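Ribonucleoside-diphosphate reductase (Pseudomonas aeruginosa, PDB 5IM3) probably reduces ribonucleoside 5'-diphosphates to deoxyribonucleotides for DNA synthesis, with its activity under allosteric control by nucleotides such as dATP. Local coordinates at residues A66-S69 with R70-D73; H72-V75 with R76-E80; M689-I692 with S693-I697; D619-K622 with L623-V627; K886-D889 with V890-M894. One frame throughout, in Å; residues are numbered along the deposited sequence.

Interaction 1 of 5, residues A66-S69 with R70-D73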
# COMPACT_ATOMS: atom_id res chain seq x y z
N ALA A 66 17.55 36.52 55.57
CA ALA A 66 18.09 37.79 55.09
C ALA A 66 19.48 37.61 54.50
O ALA A 66 19.76 38.06 53.38
CB ALA A 66 18.12 38.81 56.23
N ALA A 67 20.37 36.95 55.23
CA ALA A 67 21.72 36.64 54.75
C ALA A 67 21.72 35.17 54.36
O ALA A 67 21.92 34.28 55.20
CB ALA A 67 22.77 36.96 55.81
N SER A 68 21.48 34.91 53.08
CA SER A 68 21.46 33.54 52.56
C SER A 68 22.04 33.56 51.16
O SER A 68 21.48 34.19 50.26
CB SER A 68 20.04 32.97 52.54
OG SER A 68 20.05 31.58 52.27
N SER A 69 23.18 32.88 50.98
CA SER A 69 23.73 32.71 49.64
C SER A 69 22.70 32.11 48.70
O SER A 69 22.70 32.41 47.50
CB SER A 69 24.97 31.82 49.70
OG SER A 69 24.63 30.50 50.07
N ARG A 70 21.80 31.27 49.23
CA ARG A 70 20.78 30.64 48.40
C ARG A 70 19.85 31.69 47.79
O ARG A 70 19.74 31.81 46.57
CB ARG A 70 19.99 29.64 49.24
CG ARG A 70 18.70 29.15 48.58
CD ARG A 70 18.01 28.11 49.45
NE ARG A 70 17.75 28.62 50.80
CZ ARG A 70 16.62 29.19 51.18
NH1 ARG A 70 15.61 29.35 50.33
NH2 ARG A 70 16.48 29.61 52.44
N ILE A 71 19.16 32.45 48.64
CA ILE A 71 18.23 33.47 48.16
C ILE A 71 18.93 34.37 47.16
O ILE A 71 18.50 34.53 46.01
CB ILE A 71 17.67 34.30 49.33
CG1 ILE A 71 17.04 33.40 50.41
CG2 ILE A 71 16.65 35.31 48.82
CD1 ILE A 71 15.77 32.71 49.99
N HIS A 72 20.04 34.97 47.59
CA HIS A 72 20.77 35.92 46.76
C HIS A 72 21.19 35.30 45.43
O HIS A 72 21.07 35.94 44.38
CB HIS A 72 21.97 36.43 47.55
CG HIS A 72 23.03 37.07 46.72
ND1 HIS A 72 24.14 36.39 46.28
CD2 HIS A 72 23.18 38.35 46.29
CE1 HIS A 72 24.92 37.21 45.60
NE2 HIS A 72 24.36 38.40 45.59
N ASP A 73 21.67 34.06 45.46
CA ASP A 73 22.02 33.37 44.23
C ASP A 73 20.79 33.15 43.35
O ASP A 73 20.85 33.32 42.13
CB ASP A 73 22.70 32.04 44.54
CG ASP A 73 23.48 31.49 43.37
OD1 ASP A 73 23.93 32.29 42.52
OD2 ASP A 73 23.66 30.25 43.30
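S68 and I71 meet at the start of helix 69-88, where S68 CB rests 3.7 Å from I71 CG1. S68 is the N-cap residue, and its carbonyl opens the helical bonding by taking the N-H of H72 in a nearly straight bond (H72 N to S68 O, 3.1 Å). One residue on, D73 N donates to S69 O at 2.8 Å. The two serine hydroxyls part company. That of S68 lies opposite its own backbone N (chi1 -169°), which brings OG to 3.6 Å from R70 CB. S69 OG sits between the backbone N and the carbonyl carbon (chi1 67°) and bonds outside the segments, to Y830 OH of the second subunit. R70 leaves the helix extended and then bends at chi3 (56°), so that its guanidinium carries I71 CG1 near the rim of one face. Its NE forms a salt bridge with D826 of the second subunit, where Y829 OH bonds to D73 OD2; NH1 pairs with E61. Chemically, the first turn of this ATP-cone helix is a polar docking surface: the backbone closes the turn, while S69, R70 and D73 spend their side-chain bonds largely on a neighbouring copy.

Interaction 2 of 5, residues H72-V75 with R76-E80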
# COMPACT_ATOMS: atom_id res chain seq x y z
N HIS A 72 20.04 34.97 47.59
CA HIS A 72 20.77 35.92 46.76
C HIS A 72 21.19 35.30 45.43
O HIS A 72 21.07 35.94 44.38
CB HIS A 72 21.97 36.43 47.55
CG HIS A 72 23.03 37.07 46.72
ND1 HIS A 72 24.14 36.39 46.28
CD2 HIS A 72 23.18 38.35 46.29
CE1 HIS A 72 24.92 37.21 45.60
NE2 HIS A 72 24.36 38.40 45.59
N ASP A 73 21.67 34.06 45.46
CA ASP A 73 22.02 33.37 44.23
C ASP A 73 20.79 33.15 43.35
O ASP A 73 20.85 33.32 42.13
CB ASP A 73 22.70 32.04 44.54
CG ASP A 73 23.48 31.49 43.37
OD1 ASP A 73 23.93 32.29 42.52
OD2 ASP A 73 23.66 30.25 43.30
N THR A 74 19.66 32.78 43.96
CA THR A 74 18.45 32.52 43.20
C THR A 74 17.89 33.81 42.60
O THR A 74 17.57 33.85 41.41
CB THR A 74 17.40 31.86 44.10
OG1 THR A 74 17.95 30.69 44.70
CG2 THR A 74 16.16 31.48 43.29
N VAL A 75 17.77 34.86 43.41
CA VAL A 75 17.17 36.10 42.93
C VAL A 75 17.94 36.64 41.73
O VAL A 75 17.37 36.95 40.68
CB VAL A 75 17.11 37.14 44.07
CG1 VAL A 75 16.56 38.46 43.56
CG2 VAL A 75 16.26 36.62 45.22
N ARG A 76 19.27 36.75 41.87
CA ARG A 76 20.08 37.29 40.78
C ARG A 76 20.01 36.41 39.54
O ARG A 76 20.20 36.90 38.42
CB ARG A 76 21.53 37.46 41.24
CG ARG A 76 21.71 38.50 42.32
CD ARG A 76 23.16 38.56 42.80
NE ARG A 76 24.08 38.93 41.73
CZ ARG A 76 25.41 39.00 41.87
NH1 ARG A 76 25.98 38.72 43.03
NH2 ARG A 76 26.17 39.35 40.84
N ARG A 77 19.74 35.12 39.72
CA ARG A 77 19.51 34.26 38.56
C ARG A 77 18.18 34.57 37.90
O ARG A 77 18.09 34.68 36.67
CB ARG A 77 19.58 32.79 38.98
CG ARG A 77 19.40 31.81 37.83
CD ARG A 77 19.43 30.36 38.32
NE ARG A 77 18.37 30.09 39.29
CZ ARG A 77 17.10 29.86 38.98
NH1 ARG A 77 16.71 29.88 37.71
NH2 ARG A 77 16.21 29.63 39.93
N LEU A 78 17.12 34.74 38.71
CA LEU A 78 15.82 35.11 38.16
C LEU A 78 15.86 36.50 37.55
O LEU A 78 15.29 36.72 36.47
CB LEU A 78 14.76 35.04 39.26
CG LEU A 78 14.56 33.68 39.94
CD1 LEU A 78 13.61 33.83 41.11
CD2 LEU A 78 14.05 32.65 38.96
N THR A 79 16.54 37.44 38.21
CA THR A 79 16.65 38.79 37.66
C THR A 79 17.39 38.79 36.33
O THR A 79 17.06 39.59 35.45
CB THR A 79 17.37 39.70 38.66
OG1 THR A 79 16.62 39.75 39.89
CG2 THR A 79 17.51 41.12 38.11
N GLU A 80 18.37 37.91 36.17
CA GLU A 80 19.16 37.89 34.94
C GLU A 80 18.32 37.42 33.76
O GLU A 80 18.32 38.05 32.70
CB GLU A 80 20.39 37.00 35.13
CG GLU A 80 21.12 36.65 33.84
CD GLU A 80 21.58 37.88 33.08
OE1 GLU A 80 21.63 38.98 33.68
OE2 GLU A 80 21.89 37.75 31.87
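From H72 to E80 the backbone is regular alpha helix, with R76 N bonding to H72 O, R77 N to D73 O, L78 N to T74 O and T79 N to V75 O, the last the shortest at 2.7 Å. On the exposed side H72 and R76 run side by side in the same direction. R76 CG is turned away from its carbonyl carbon (chi1 -66°), and a bend at chi3 brings the guanidinium alongside the imidazole. H72 NE2 lies 3.0 Å from R76 NH1 and meets the guanidinium at its edge, near its plane. The ring and guanidinium planes are 66° apart, so the two do not stack. The T74 methyl lies beside the residues three and four places on: CG2 comes to 3.8 Å from R77 NH2 and 4.1 Å from L78 CD1. The hydroxyl of T74 is used one turn earlier, bonded to the carbonyl of R70. V75 and T79 bring the branched side chains of the buried face together, V75 CG1 standing 3.9 Å from T79 OG1, while the T79 hydroxyl bonds to T50 OG1. With H72, R76 and R77 exposed and V75, L78 and T79 buried, the helix is amphipathic within the ATP cone. The T79 side chain lies about 8 Å from a bound dATP. V75 packs on T50, I53 and T54 of helix 46-60, and T79 on I49 of the same helix; L78 presses on A108 and L109 of helix 98-111, while D73 and T74 reach Y829 of the second subunit.

Interaction 3 of 5, residues M689-I692 with S693-I697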
# COMPACT_ATOMS: atom_id res chain seq x y z
N MET A 689 -46.44 6.27 12.97
CA MET A 689 -46.83 6.14 11.57
C MET A 689 -48.20 5.48 11.45
O MET A 689 -49.00 5.86 10.58
CB MET A 689 -45.78 5.33 10.80
CG MET A 689 -44.90 6.18 9.91
SD MET A 689 -45.86 7.17 8.74
CE MET A 689 -45.12 8.78 9.00
N GLU A 690 -48.48 4.49 12.29
CA GLU A 690 -49.80 3.86 12.28
C GLU A 690 -50.90 4.87 12.58
O GLU A 690 -51.98 4.81 12.00
CB GLU A 690 -49.83 2.70 13.28
CG GLU A 690 -51.13 1.92 13.27
CD GLU A 690 -51.20 0.87 14.37
OE1 GLU A 690 -50.28 0.84 15.22
OE2 GLU A 690 -52.18 0.10 14.40
N ALA A 691 -50.63 5.80 13.50
CA ALA A 691 -51.62 6.81 13.84
C ALA A 691 -51.83 7.78 12.69
O ALA A 691 -52.97 8.03 12.26
CB ALA A 691 -51.20 7.55 15.11
N ILE A 692 -50.74 8.36 12.17
CA ILE A 692 -50.85 9.26 11.02
C ILE A 692 -51.52 8.55 9.86
O ILE A 692 -52.38 9.12 9.17
CB ILE A 692 -49.46 9.79 10.63
CG1 ILE A 692 -48.86 10.60 11.79
CG2 ILE A 692 -49.54 10.65 9.37
CD1 ILE A 692 -47.43 11.05 11.57
N SER A 693 -51.16 7.29 9.62
CA SER A 693 -51.72 6.54 8.49
C SER A 693 -53.23 6.41 8.62
O SER A 693 -53.97 6.64 7.65
CB SER A 693 -51.07 5.16 8.41
OG SER A 693 -51.83 4.32 7.57
N TYR A 694 -53.70 6.03 9.81
CA TYR A 694 -55.14 5.91 10.03
C TYR A 694 -55.85 7.22 9.71
O TYR A 694 -56.84 7.25 8.97
CB TYR A 694 -55.39 5.50 11.48
CG TYR A 694 -56.82 5.13 11.80
CD1 TYR A 694 -57.77 6.10 12.09
CD2 TYR A 694 -57.22 3.80 11.81
CE1 TYR A 694 -59.07 5.76 12.38
CE2 TYR A 694 -58.53 3.45 12.10
CZ TYR A 694 -59.45 4.43 12.38
OH TYR A 694 -60.75 4.09 12.68
N TYR A 695 -55.33 8.33 10.24
CA TYR A 695 -55.97 9.63 10.02
C TYR A 695 -55.87 10.06 8.57
O TYR A 695 -56.83 10.59 8.00
CB TYR A 695 -55.33 10.67 10.95
CG TYR A 695 -55.52 10.34 12.41
CD1 TYR A 695 -56.74 9.86 12.87
CD2 TYR A 695 -54.48 10.50 13.32
CE1 TYR A 695 -56.93 9.56 14.18
CE2 TYR A 695 -54.67 10.19 14.65
CZ TYR A 695 -55.91 9.72 15.06
OH TYR A 695 -56.12 9.41 16.36
N ALA A 696 -54.71 9.86 7.94
CA ALA A 696 -54.56 10.23 6.54
C ALA A 696 -55.53 9.45 5.67
O ALA A 696 -56.23 10.02 4.82
CB ALA A 696 -53.12 10.00 6.09
N ILE A 697 -55.61 8.13 5.87
CA ILE A 697 -56.56 7.33 5.11
C ILE A 697 -57.98 7.76 5.41
O ILE A 697 -58.82 7.89 4.51
CB ILE A 697 -56.33 5.83 5.40
CG1 ILE A 697 -54.97 5.39 4.84
CG2 ILE A 697 -57.46 4.99 4.80
CD1 ILE A 697 -54.59 3.96 5.16
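A691 and Y695 carry the side-chain contact, one turn apart on helix 679-707. The tyrosine ring is set back along the helix, its CG anti to the carbonyl carbon and beside the backbone N (chi1 -62°), and its CD2 comes to 3.1 Å from A691 O, which lies oblique to the ring. The same oxygen accepts the N-H of Y695 at 3.1 Å from Y695 N, in a bond with an N-H...O angle of 170°. The backbone forms the tight part: S693 N meets M689 O at 2.8 Å, and A696 N meets I692 O at 2.7 Å. S693 CB also sits close over M689 O. By contrast, the side chains of the two segments touch one another lightly, A691 CB being 4.4 Å from Y695 CE2, and the partly exposed tyrosines Y694 and Y695 turn much of their packing to other elements. Y694, with CG opposite its backbone N, swings its ring away from the preceding turn to meet the W750 indole edge-to-face. E690 stretches out fully, its carboxylate taking bonds from T747 OG1 and W750 NE1. Within the barrel domain the helix packs on a strand and two helices: M689 and I692 on I662 of strand 659-663, Y694 and I697 on L753 of helix 751-757, and I692, Y695 and A696 against helix 620-640.

Interaction 4 of 5, residues D619-K622 with L623-V627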
# COMPACT_ATOMS: atom_id res chain seq x y z
N ASP A 619 -49.72 13.72 20.94
CA ASP A 619 -51.08 14.24 21.04
C ASP A 619 -51.89 13.63 19.90
O ASP A 619 -52.05 14.21 18.83
CB ASP A 619 -51.08 15.76 20.98
CG ASP A 619 -52.41 16.36 21.40
OD1 ASP A 619 -53.44 15.66 21.28
OD2 ASP A 619 -52.42 17.52 21.85
N THR A 620 -52.42 12.43 20.16
CA THR A 620 -53.22 11.71 19.18
C THR A 620 -54.35 12.57 18.63
O THR A 620 -54.63 12.56 17.43
CB THR A 620 -53.77 10.44 19.85
OG1 THR A 620 -52.68 9.59 20.23
CG2 THR A 620 -54.66 9.67 18.92
N ALA A 621 -55.02 13.34 19.50
CA ALA A 621 -56.18 14.11 19.08
C ALA A 621 -55.79 15.24 18.14
O ALA A 621 -56.39 15.41 17.07
CB ALA A 621 -56.91 14.66 20.31
N LYS A 622 -54.78 16.04 18.52
CA LYS A 622 -54.36 17.15 17.68
C LYS A 622 -53.82 16.66 16.35
O LYS A 622 -53.89 17.38 15.34
CB LYS A 622 -53.31 17.99 18.41
CG LYS A 622 -52.89 19.25 17.67
CD LYS A 622 -51.81 20.01 18.41
CE LYS A 622 -51.42 21.28 17.67
NZ LYS A 622 -50.29 21.99 18.34
N LEU A 623 -53.28 15.44 16.32
CA LEU A 623 -52.69 14.91 15.09
C LEU A 623 -53.76 14.68 14.03
O LEU A 623 -53.53 14.96 12.85
CB LEU A 623 -51.95 13.61 15.41
CG LEU A 623 -51.15 12.97 14.28
CD1 LEU A 623 -50.01 13.87 13.82
CD2 LEU A 623 -50.62 11.62 14.75
N GLU A 624 -54.93 14.17 14.43
CA GLU A 624 -55.99 13.93 13.46
C GLU A 624 -56.42 15.23 12.79
O GLU A 624 -56.60 15.27 11.56
CB GLU A 624 -57.18 13.26 14.15
CG GLU A 624 -58.40 13.10 13.26
CD GLU A 624 -59.49 12.26 13.89
OE1 GLU A 624 -59.36 11.90 15.08
OE2 GLU A 624 -60.48 11.96 13.19
N LYS A 625 -56.60 16.30 13.57
CA LYS A 625 -57.04 17.57 13.00
C LYS A 625 -56.04 18.10 11.98
O LYS A 625 -56.43 18.59 10.92
CB LYS A 625 -57.25 18.59 14.12
CG LYS A 625 -58.41 18.25 15.03
CD LYS A 625 -58.03 18.39 16.48
CE LYS A 625 -59.17 18.02 17.40
NZ LYS A 625 -58.76 18.11 18.83
N THR A 626 -54.74 18.00 12.28
CA THR A 626 -53.74 18.50 11.35
C THR A 626 -53.66 17.64 10.09
O THR A 626 -53.51 18.17 8.98
CB THR A 626 -52.38 18.57 12.04
OG1 THR A 626 -52.03 17.27 12.53
CG2 THR A 626 -52.42 19.56 13.21
N VAL A 627 -53.76 16.32 10.24
CA VAL A 627 -53.71 15.44 9.08
C VAL A 627 -54.91 15.67 8.18
O VAL A 627 -54.79 15.71 6.95
CB VAL A 627 -53.60 13.97 9.52
CG1 VAL A 627 -53.76 13.03 8.33
CG2 VAL A 627 -52.27 13.72 10.20
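D619 and L623 join through the backbone as helix 620-640 begins, L623 N donating to D619 O at 3.1 Å. D619 is the N-cap, and its side chain grips the first turn a second time: K622 N reaches D619 OD1 at 3.1 Å in an almost linear bond (175°). The N-H comes from above the carboxylate plane instead of within it. One turn on, T626 N bonds to K622 O at 3.2 Å, whereas E624 N is held only by weak, long bonds to T620 O and A621 O. The side chains add a thinner layer. K625 bends at chi2 (134°) and lies back along the helix, with CD 3.5 Å from A621 O and NZ 4.2 Å from A621 CB. T626 places its hydroxyl between backbone N and carbonyl carbon (chi1 57°), from where OG1 donates to L623 O at 2.8 Å; that oxygen also accepts V627 N. T626 CG2 meanwhile closes on K622 O at 3.4 Å. The second shell fixes these groups. H612 NE2 bonds to T626 OG1, the fully extended K622 carries its ammonium to the carbonyl of N611, and L623 packs on I692 of helix 679-707. The chemistry is that of a capped helix start in the barrel domain: a carboxylate answers a first-turn N-H that has no helical carbonyl before it, and its negative charge probably suits the positive end of the helix dipole.

Interaction 5 of 5, residues K886-D889 with V890-M894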
# COMPACT_ATOMS: atom_id res chain seq x y z
N LYS A 886 -18.10 -5.89 3.58
CA LYS A 886 -18.84 -6.80 4.45
C LYS A 886 -19.97 -6.08 5.17
O LYS A 886 -21.10 -6.57 5.25
CB LYS A 886 -17.89 -7.45 5.45
CG LYS A 886 -18.53 -8.49 6.36
CD LYS A 886 -17.72 -8.67 7.63
CE LYS A 886 -18.04 -9.98 8.32
NZ LYS A 886 -17.52 -11.14 7.55
N LYS A 887 -19.67 -4.90 5.73
CA LYS A 887 -20.69 -4.16 6.47
C LYS A 887 -21.77 -3.62 5.55
O LYS A 887 -22.94 -3.58 5.93
CB LYS A 887 -20.03 -3.03 7.26
CG LYS A 887 -20.91 -2.49 8.38
CD LYS A 887 -20.23 -1.38 9.17
CE LYS A 887 -19.42 -1.93 10.34
NZ LYS A 887 -19.14 -0.86 11.34
N LEU A 888 -21.41 -3.22 4.32
CA LEU A 888 -22.42 -2.80 3.36
C LEU A 888 -23.31 -3.98 2.96
O LEU A 888 -24.52 -3.81 2.76
CB LEU A 888 -21.77 -2.19 2.13
CG LEU A 888 -21.07 -0.85 2.32
CD1 LEU A 888 -20.47 -0.37 1.02
CD2 LEU A 888 -22.04 0.19 2.86
N ASP A 889 -22.72 -5.17 2.84
CA ASP A 889 -23.50 -6.34 2.47
C ASP A 889 -24.59 -6.62 3.51
O ASP A 889 -25.78 -6.71 3.17
CB ASP A 889 -22.58 -7.54 2.30
CG ASP A 889 -23.31 -8.78 1.83
OD1 ASP A 889 -24.44 -8.66 1.34
OD2 ASP A 889 -22.74 -9.89 1.95
N VAL A 890 -24.19 -6.75 4.78
CA VAL A 890 -25.16 -7.06 5.83
C VAL A 890 -26.21 -5.97 5.95
O VAL A 890 -27.38 -6.25 6.24
CB VAL A 890 -24.43 -7.29 7.17
CG1 VAL A 890 -23.62 -6.06 7.57
CG2 VAL A 890 -25.41 -7.65 8.28
N THR A 891 -25.82 -4.71 5.72
CA THR A 891 -26.77 -3.61 5.85
C THR A 891 -27.85 -3.67 4.78
O THR A 891 -29.05 -3.65 5.09
CB THR A 891 -26.04 -2.27 5.79
OG1 THR A 891 -25.19 -2.14 6.93
CG2 THR A 891 -27.03 -1.11 5.77
N TYR A 892 -27.45 -3.73 3.51
CA TYR A 892 -28.43 -3.67 2.43
C TYR A 892 -29.13 -5.00 2.18
O TYR A 892 -30.20 -5.01 1.56
CB TYR A 892 -27.77 -3.13 1.16
CG TYR A 892 -27.41 -1.67 1.30
CD1 TYR A 892 -28.38 -0.69 1.15
CD2 TYR A 892 -26.13 -1.27 1.63
CE1 TYR A 892 -28.07 0.65 1.30
CE2 TYR A 892 -25.80 0.07 1.78
CZ TYR A 892 -26.78 1.02 1.62
OH TYR A 892 -26.47 2.36 1.77
N ARG A 893 -28.56 -6.11 2.66
CA ARG A 893 -29.35 -7.33 2.79
C ARG A 893 -30.46 -7.14 3.81
O ARG A 893 -31.61 -7.54 3.57
CB ARG A 893 -28.46 -8.50 3.21
CG ARG A 893 -27.56 -9.06 2.12
CD ARG A 893 -27.05 -10.44 2.50
NE ARG A 893 -25.97 -10.89 1.63
CZ ARG A 893 -25.67 -12.16 1.40
NH1 ARG A 893 -26.37 -13.13 1.97
NH2 ARG A 893 -24.67 -12.47 0.58
N MET A 894 -30.14 -6.54 4.96
CA MET A 894 -31.14 -6.31 5.99
C MET A 894 -32.24 -5.39 5.50
O MET A 894 -33.42 -5.63 5.77
CB MET A 894 -30.46 -5.73 7.24
CG MET A 894 -31.41 -5.37 8.37
SD MET A 894 -30.58 -4.50 9.72
CE MET A 894 -31.93 -4.28 10.86
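R893 bonds to D889 one turn back on helix 885-897, and most of its side chain runs along that residue. CB starts over the backbone, 3.2 Å from D889 O. CG, pointing back along the helix (chi1 -75°), faces two oxygens of D889 at once, 3.1 Å from O and 3.2 Å from OD1. CD continues past the same carboxylate oxygen. NE then donates to D889 OD1 at 2.7 Å, a salt bridge that meets the oxygen on its syn side, 25° out of the carboxylate plane. Beyond it CZ is 3.7 Å from both D889 OD1 and D889 OD2, and NH2 3.5 Å from D889 OD2; the planar groups are 63° apart, so the pairing is through NE and not two-pronged. The guanidinium makes a cation-pi contact with F496. Elsewhere, L888 CD2 meets the edge of the Y892 ring at 3.9 Å from CE2, and K887 O accepts both T891 N and T891 OG1 from opposite faces of its plane. The chemistry implies a carboxylate oxygen shared by two donors, since W548 NE1 also bonds to D889 OD1; this helix of a beta-alpha-beta unit is tied to helix 544-558 by polar as well as apolar contacts.

In the fold
The five contacts fall into two distant groups. Interactions 1 and 2 come first along the chain, overlap at H72 and D73, and share helix 69-88 of the N-terminal ATP cone. Interactions 4, 3 and 5 follow in that order within the barrel domain, with centres 70 to 88 Å from those of the first pair. Interactions 3 and 4 have centres 10 Å apart and pack helix 679-707 on helix 620-640, I692 meeting L623 and Y695 meeting T620 and E624. Interaction 5 stands apart, its nearest atoms about 17 Å from interaction 3. Short-range helix contacts thus recur in both: the cone pair sits at a subunit contact, while interactions 3 and 4 join two barrel-domain helices.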